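Local coordinates for protein inorganic pyrophosphatase (Anaplasma phagocytophilum, PDB 3LD3) that probably hydrolyses inorganic pyrophosphate to two phosphate ions with the help of magnesium, working as a homohexamer of the soluble PPase family, at residues 34-39 and 132-137; 125-130 and 184-189. All blocks are in the same frame, centred on the assembly; numbering follows the deposited sequence.

Contact 1 (34-39 and 132-137); sequences PEEVNV and ATKVDQ
Glu36 and Ala132 are the residues whose CA atoms come nearest, 6.8 Å apart, where the residue just before strand 37-41 faces the turn that follows strand 122-131. In that turn Ala132 O accepts the amide hydrogens of both Val135 and Asp136. Glu36 CG lies anti to the carbonyl carbon (chi1 -68°) and the chain runs straight from there, which carries the carboxylate across to the turn, where Glu36 OE2 sits 4.0 Å from Ala132 CB. Two waters make the polar link. Water 2 donates to Glu36 OE2 at 2.7 Å and accepts from Thr133 N at 2.8 Å; water 1 accepts from Lys134 N at 3.0 Å and reaches the same carboxylate oxygen through a weak bond. Lys134 comes alongside with its last methylene, CE standing 4.2 Å from Glu36 OE1, while its NZ remains 5.1 Å from that oxygen and forms no salt bridge with it. Farther along the turn, Asp136 forms a salt bridge with Arg98, and Val135 packs on Phe66 of a second subunit. The join is thus a hydrated, polar one, in which water carries the carboxylate's hold to Thr133 N, and more weakly to Lys134 N, and the lysine probably adds a mild electrostatic pull.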
ATOM      1  N   PRO A  34      33.936  10.990   4.646  1.00 11.53           N
ATOM      2  CA  PRO A  34      33.157   9.798   4.374  1.00 10.44           C
ATOM      3  C   PRO A  34      32.478   9.167   5.595  1.00 10.25           C
ATOM      4  O   PRO A  34      31.863   8.118   5.458  1.00 10.96           O
ATOM      5  CB  PRO A  34      34.227   8.840   3.810  1.00 10.17           C
ATOM      6  CG  PRO A  34      35.419   9.175   4.618  1.00 11.60           C
ATOM      7  CD  PRO A  34      35.370  10.670   4.807  1.00 11.72           C
ATOM      8  N   GLU A  35      32.593   9.766   6.778  1.00  9.63           N
ATOM      9  CA  GLU A  35      32.012   9.203   8.007  1.00 10.11           C
ATOM     10  C   GLU A  35      30.477   9.205   7.961  1.00  9.94           C
ATOM     11  O   GLU A  35      29.837   8.270   8.417  1.00  9.72           O
ATOM     12  CB  GLU A  35      32.490   9.963   9.245  1.00 10.90           C
ATOM     13  CG  GLU A  35      34.015  10.026   9.395  1.00 12.07           C
ATOM     14  CD  GLU A  35      34.635   8.656   9.565  1.00 16.16           C
ATOM     15  OE1 GLU A  35      34.035   7.802  10.256  1.00 14.32           O
ATOM     16  OE2 GLU A  35      35.739   8.440   9.016  1.00 19.90           O
ATOM     17  N   GLU A  36      29.916  10.288   7.440  1.00 10.25           N
ATOM     18  CA  GLU A  36      28.480  10.368   7.099  1.00 10.85           C
ATOM     19  C   GLU A  36      28.393  10.981   5.707  1.00  9.99           C
ATOM     20  O   GLU A  36      29.121  11.925   5.394  1.00  9.83           O
ATOM     21  CB  GLU A  36      27.703  11.243   8.114  1.00 11.09           C
ATOM     22  CG  GLU A  36      27.608  10.620   9.501  1.00 14.99           C
ATOM     23  CD  GLU A  36      27.010  11.508  10.575  1.00 19.76           C
ATOM     24  OE1 GLU A  36      26.736  12.683  10.323  1.00 22.28           O
ATOM     25  OE2 GLU A  36      26.862  11.005  11.711  1.00 23.88           O
ATOM     26  N   VAL A  37      27.486  10.461   4.884  1.00  9.61           N
ATOM     27  CA  VAL A  37      27.389  10.902   3.508  1.00  8.99           C
ATOM     28  C   VAL A  37      25.935  11.092   3.153  1.00  8.44           C
ATOM     29  O   VAL A  37      25.057  10.488   3.788  1.00  9.30           O
ATOM     30  CB  VAL A  37      28.040   9.894   2.512  1.00  9.26           C
ATOM     31  CG1 VAL A  37      29.577   9.755   2.780  1.00  8.56           C
ATOM     32  CG2 VAL A  37      27.401   8.495   2.614  1.00  7.18           C
ATOM     33  N   ASN A  38      25.704  11.925   2.144  1.00  8.74           N
ATOM     34  CA  ASN A  38      24.375  12.108   1.568  1.00  7.38           C
ATOM     35  C   ASN A  38      24.116  11.073   0.479  1.00  8.03           C
ATOM     36  O   ASN A  38      24.984  10.801  -0.368  1.00  8.79           O
ATOM     37  CB  ASN A  38      24.239  13.514   0.954  1.00  8.32           C
ATOM     38  CG  ASN A  38      24.418  14.617   1.941  1.00  8.43           C
ATOM     39  OD1 ASN A  38      24.114  14.451   3.127  1.00  9.27           O
ATOM     40  ND2 ASN A  38      24.879  15.805   1.467  1.00 11.81           N
ATOM     41  N   VAL A  39      22.900  10.525   0.478  1.00  6.82           N
ATOM     42  CA  VAL A  39      22.458   9.593  -0.540  1.00  7.13           C
ATOM     43  C   VAL A  39      21.134  10.112  -1.091  1.00  7.57           C
ATOM     44  O   VAL A  39      20.211  10.337  -0.335  1.00  7.63           O
ATOM     45  CB  VAL A  39      22.304   8.158   0.006  1.00  7.23           C
ATOM     46  CG1 VAL A  39      21.787   7.186  -1.098  1.00  6.84           C
ATOM     47  CG2 VAL A  39      23.679   7.667   0.578  1.00  7.07           C
ATOM     48  N   ALA A 132      22.167   8.033   9.635  1.00  8.47           N
ATOM     49  CA  ALA A 132      22.892   8.750  10.680  1.00  8.82           C
ATOM     50  C   ALA A 132      22.065   8.754  11.963  1.00  9.24           C
ATOM     51  O   ALA A 132      20.844   8.764  11.942  1.00  8.41           O
ATOM     52  CB  ALA A 132      23.196  10.172  10.235  1.00  9.77           C
ATOM     53  N   THR A 133      22.749   8.771  13.103  1.00  9.80           N
ATOM     54  CA  THR A 133      22.036   8.712  14.380  0.50  9.91           C
ATOM     55  C   THR A 133      21.045   9.883  14.595  1.00 10.07           C
ATOM     56  O   THR A 133      20.031   9.674  15.240  1.00 11.19           O
ATOM     57  CB  THR A 133      23.018   8.522  15.567  0.50  9.38           C
ATOM     58  OG1 THR A 133      24.014   9.543  15.509  0.50  9.52           O
ATOM     59  CG2 THR A 133      23.685   7.126  15.509  0.50  9.47           C
ATOM     60  N   LYS A 134      21.273  11.055  14.029  1.00 11.01           N
ATOM     61  CA  LYS A 134      20.312  12.163  14.169  1.00 12.57           C
ATOM     62  C   LYS A 134      19.036  11.908  13.381  1.00 12.18           C
ATOM     63  O   LYS A 134      17.998  12.529  13.617  1.00 12.48           O
ATOM     64  CB  LYS A 134      20.954  13.484  13.719  1.00 14.88           C
ATOM     65  CG  LYS A 134      21.404  13.466  12.235  1.00 20.15           C
ATOM     66  CD  LYS A 134      22.321  14.619  11.851  1.00 26.18           C
ATOM     67  CE  LYS A 134      22.876  14.375  10.436  1.00 29.73           C
ATOM     68  NZ  LYS A 134      22.637  15.560   9.571  1.00 32.65           N
ATOM     69  N   VAL A 135      19.127  10.985  12.434  1.00  9.56           N
ATOM     70  CA  VAL A 135      17.985  10.593  11.601  1.00  9.42           C
ATOM     71  C   VAL A 135      17.217   9.428  12.231  1.00  8.99           C
ATOM     72  O   VAL A 135      15.977   9.419  12.214  1.00  8.12           O
ATOM     73  CB  VAL A 135      18.456  10.235  10.153  1.00  8.79           C
ATOM     74  CG1 VAL A 135      17.291   9.720   9.287  1.00  7.84           C
ATOM     75  CG2 VAL A 135      19.125  11.439   9.503  1.00  9.72           C
ATOM     76  N   ASP A 136      17.944   8.443  12.789  1.00  8.57           N
ATOM     77  CA  ASP A 136      17.279   7.361  13.531  1.00  9.01           C
ATOM     78  C   ASP A 136      18.303   6.723  14.448  1.00  9.88           C
ATOM     79  O   ASP A 136      19.331   6.283  13.957  1.00 11.51           O
ATOM     80  CB  ASP A 136      16.727   6.316  12.574  1.00  8.34           C
ATOM     81  CG  ASP A 136      15.737   5.358  13.217  1.00  8.22           C
ATOM     82  OD1 ASP A 136      15.700   5.248  14.456  1.00 10.23           O
ATOM     83  OD2 ASP A 136      15.008   4.659  12.451  1.00  9.69           O
ATOM     84  N   GLN A 137      18.022   6.656  15.743  1.00  9.49           N
ATOM     85  CA  GLN A 137      18.959   5.991  16.675  1.00  9.97           C
ATOM     86  C   GLN A 137      18.829   4.476  16.679  1.00  9.86           C
ATOM     87  O   GLN A 137      19.637   3.784  17.303  1.00  9.36           O
ATOM     88  CB  GLN A 137      18.774   6.490  18.091  1.00  9.80           C
ATOM     89  CG  GLN A 137      19.141   7.932  18.288  1.00 12.76           C
ATOM     90  CD  GLN A 137      19.356   8.263  19.746  1.00 13.94           C
ATOM     91  OE1 GLN A 137      19.150   7.428  20.623  1.00 15.13           O
ATOM     92  NE2 GLN A 137      19.807   9.471  20.012  1.00 11.97           N
TER
HETATM   93  O   HOH W   1      24.007  12.092  13.391  1.00 14.08           O
HETATM   94  O   HOH W   2      25.586   8.905  12.893  1.00 24.46           O

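Contact 2 (125-130 and 184-189); sequences AKVLAV and KELIRS
Ala125 and Val127 turn their side chains toward Leu186 and Ile187 of helix 180-195, which packs on one face of strand 122-131 in the mixed beta-sheet of the PPase fold. The nearest CA atoms, those of Val127 and Ile187, are 8.7 Å apart, and methyl groups meet between the two backbones. Leu186 is the main bump from the helix. Its CG stands anti to the backbone N (chi1 -179°), and the forked end is spread over two residues of the strand: CD1 rests on Ala125 CB at 3.8 Å, in the shallow dip above that small side chain, while CD2 meets Val127 CG2 at 4.1 Å. Val127 and Leu186 run antiparallel past one another, and the valine's two methyls divide between the helix residues, CG2 to the leucine and CG1 to the isoleucine. The strand's intervening residue, Lys126, points away from the helix, and its ammonium group pairs with Asp92 and Asp124, predicted magnesium ligands. Val91 and Val93 also pack against Val127, and Pro111 and Pro34 against Ile187. At the inner end of the seam, Ile187 extends its CD1 methyl to 4.3 Å from Val127 CG1.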
ATOM      1  N   ALA A 125      31.102  -1.951  -6.858  1.00 19.51           N
ATOM      2  CA  ALA A 125      30.860  -2.196  -5.445  1.00 17.57           C
ATOM      3  C   ALA A 125      29.607  -1.493  -4.969  1.00 15.41           C
ATOM      4  O   ALA A 125      29.261  -0.436  -5.479  1.00 16.67           O
ATOM      5  CB  ALA A 125      32.060  -1.730  -4.610  1.00 17.72           C
ATOM      6  N   LYS A 126      28.951  -2.083  -3.981  1.00 13.34           N
ATOM      7  CA  LYS A 126      27.739  -1.514  -3.386  1.00 12.49           C
ATOM      8  C   LYS A 126      28.001  -1.249  -1.910  1.00 10.94           C
ATOM      9  O   LYS A 126      28.223  -2.164  -1.152  1.00 10.95           O
ATOM     10  CB  LYS A 126      26.563  -2.471  -3.539  1.00 12.23           C
ATOM     11  CG  LYS A 126      26.220  -2.827  -5.003  1.00 14.98           C
ATOM     12  CD  LYS A 126      25.988  -1.590  -5.904  1.00 15.99           C
ATOM     13  CE  LYS A 126      25.708  -2.081  -7.349  1.00 15.18           C
ATOM     14  NZ  LYS A 126      25.788  -1.034  -8.363  1.00 16.60           N
ATOM     15  N   VAL A 127      27.998   0.019  -1.518  1.00  9.51           N
ATOM     16  CA  VAL A 127      28.166   0.394  -0.133  1.00  8.71           C
ATOM     17  C   VAL A 127      26.850   0.091   0.597  1.00  8.72           C
ATOM     18  O   VAL A 127      25.762   0.294   0.035  1.00  9.02           O
ATOM     19  CB  VAL A 127      28.519   1.892  -0.025  1.00  8.80           C
ATOM     20  CG1 VAL A 127      28.517   2.404   1.456  1.00  7.58           C
ATOM     21  CG2 VAL A 127      29.870   2.169  -0.659  1.00 10.64           C
ATOM     22  N   LEU A 128      26.958  -0.444   1.804  1.00  7.34           N
ATOM     23  CA  LEU A 128      25.849  -0.634   2.721  1.00  7.97           C
ATOM     24  C   LEU A 128      25.906   0.388   3.853  1.00  8.49           C
ATOM     25  O   LEU A 128      26.946   0.583   4.464  1.00  8.22           O
ATOM     26  CB  LEU A 128      25.854  -2.036   3.321  1.00  8.73           C
ATOM     27  CG  LEU A 128      24.701  -2.417   4.260  1.00  8.48           C
ATOM     28  CD1 LEU A 128      23.319  -2.397   3.541  1.00  8.26           C
ATOM     29  CD2 LEU A 128      24.910  -3.811   4.948  1.00  9.67           C
ATOM     30  N   ALA A 129      24.779   1.061   4.094  1.00  7.71           N
ATOM     31  CA  ALA A 129      24.719   2.131   5.094  1.00  7.40           C
ATOM     32  C   ALA A 129      23.434   2.050   5.933  1.00  7.25           C
ATOM     33  O   ALA A 129      22.441   1.409   5.541  1.00  7.96           O
ATOM     34  CB  ALA A 129      24.838   3.520   4.415  1.00  7.22           C
ATOM     35  N   VAL A 130      23.462   2.721   7.079  1.00  7.55           N
ATOM     36  CA  VAL A 130      22.291   2.894   7.924  1.00  7.66           C
ATOM     37  C   VAL A 130      22.106   4.392   8.122  1.00  7.91           C
ATOM     38  O   VAL A 130      23.042   5.166   7.884  1.00  9.57           O
ATOM     39  CB  VAL A 130      22.405   2.155   9.264  1.00  8.41           C
ATOM     40  CG1 VAL A 130      22.528   0.592   9.062  1.00  8.52           C
ATOM     41  CG2 VAL A 130      23.591   2.648  10.105  1.00  8.10           C
ATOM     42  N   LYS A 184      34.468   3.391   3.757  1.00 10.10           N
ATOM     43  CA  LYS A 184      34.834   4.791   3.851  1.00 10.87           C
ATOM     44  C   LYS A 184      36.016   5.158   2.936  1.00 11.89           C
ATOM     45  O   LYS A 184      36.026   6.236   2.353  1.00 11.21           O
ATOM     46  CB  LYS A 184      35.055   5.214   5.332  1.00  9.79           C
ATOM     47  CG  LYS A 184      33.753   5.111   6.128  1.00 11.70           C
ATOM     48  CD  LYS A 184      33.795   5.617   7.575  1.00 15.56           C
ATOM     49  CE  LYS A 184      34.388   4.661   8.480  1.00 15.42           C
ATOM     50  NZ  LYS A 184      34.483   5.075   9.949  1.00 14.04           N
ATOM     51  N   GLU A 185      37.021   4.281   2.797  1.00 12.78           N
ATOM     52  CA  GLU A 185      38.161   4.598   1.944  0.50 13.43           C
ATOM     53  C   GLU A 185      37.747   4.594   0.465  1.00 13.25           C
ATOM     54  O   GLU A 185      38.221   5.422  -0.315  1.00 13.92           O
ATOM     55  CB  GLU A 185      39.340   3.656   2.234  0.50 14.12           C
ATOM     56  CG  GLU A 185      40.600   3.966   1.453  0.50 17.00           C
ATOM     57  CD  GLU A 185      41.316   5.227   1.886  0.50 19.40           C
ATOM     58  OE1 GLU A 185      41.003   5.795   2.966  0.50 20.97           O
ATOM     59  OE2 GLU A 185      42.230   5.638   1.133  0.50 22.78           O
ATOM     60  N   LEU A 186      36.851   3.687   0.097  1.00 12.67           N
ATOM     61  CA  LEU A 186      36.282   3.674  -1.267  1.00 13.28           C
ATOM     62  C   LEU A 186      35.595   5.011  -1.599  1.00 12.36           C
ATOM     63  O   LEU A 186      35.769   5.587  -2.694  1.00 13.22           O
ATOM     64  CB  LEU A 186      35.304   2.514  -1.404  1.00 13.71           C
ATOM     65  CG  LEU A 186      34.605   2.277  -2.753  1.00 16.83           C
ATOM     66  CD1 LEU A 186      34.399   0.783  -3.034  1.00 20.22           C
ATOM     67  CD2 LEU A 186      33.278   3.029  -2.799  1.00 18.59           C
ATOM     68  N   ILE A 187      34.784   5.475  -0.660  1.00 12.17           N
ATOM     69  CA  ILE A 187      34.089   6.768  -0.777  1.00 10.62           C
ATOM     70  C   ILE A 187      35.087   7.928  -0.880  1.00 12.29           C
ATOM     71  O   ILE A 187      34.967   8.794  -1.749  1.00 12.10           O
ATOM     72  CB  ILE A 187      33.078   6.949   0.380  1.00  9.56           C
ATOM     73  CG1 ILE A 187      31.956   5.893   0.280  1.00 10.42           C
ATOM     74  CG2 ILE A 187      32.498   8.379   0.389  1.00  9.98           C
ATOM     75  CD1 ILE A 187      31.143   5.773   1.528  1.00 11.62           C
ATOM     76  N   ARG A 188      36.104   7.926  -0.021  1.00 12.86           N
ATOM     77  CA  ARG A 188      37.160   8.938  -0.076  0.50 13.61           C
ATOM     78  C   ARG A 188      37.752   9.029  -1.486  1.00 14.01           C
ATOM     79  O   ARG A 188      37.877  10.124  -2.036  1.00 15.09           O
ATOM     80  CB  ARG A 188      38.274   8.609   0.941  0.50 13.39           C
ATOM     81  CG  ARG A 188      39.651   9.082   0.527  0.50 13.79           C
ATOM     82  CD  ARG A 188      40.726   8.558   1.456  0.50 12.88           C
ATOM     83  NE  ARG A 188      42.031   9.070   1.088  0.50 13.21           N
ATOM     84  CZ  ARG A 188      42.475  10.261   1.459  0.50 12.21           C
ATOM     85  NH1 ARG A 188      41.683  11.057   2.180  0.50 12.68           N
ATOM     86  NH2 ARG A 188      43.683  10.666   1.087  0.50 12.67           N
ATOM     87  N   SER A 189      38.143   7.880  -2.031  1.00 14.88           N
ATOM     88  CA  SER A 189      38.696   7.777  -3.389  1.00 16.36           C
ATOM     89  C   SER A 189      37.773   8.351  -4.451  1.00 16.57           C
ATOM     90  O   SER A 189      38.228   9.055  -5.348  1.00 17.33           O
ATOM     91  CB  SER A 189      39.012   6.339  -3.752  1.00 16.98           C
ATOM     92  OG  SER A 189      40.148   5.939  -3.029  1.00 20.49           O
TER

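In the fold
Both contacts use strand 122-131 or its continuation: contact 2 rests on the strand itself, and contact 1 on the turn into which it runs. Neither is wholly buried, but contact 2 lies deeper, its centre about 8 Å from that of the chain, the centre of contact 1 about 14 Å. Chemistry follows place, with methyl-to-methyl packing beneath the helix and a water-bridged carboxylate toward the surface. Their centres are about 13 Å apart, and segments 34-39 and 184-189 touch directly. Glu35 OE1 forms a salt bridge of 2.8 Å with Lys184 NZ, while Pro34 and Val37 pack on Ile187, tying the N-terminal strand to the C-terminal helix. Subunit neighbours reach contact 1 but not contact 2.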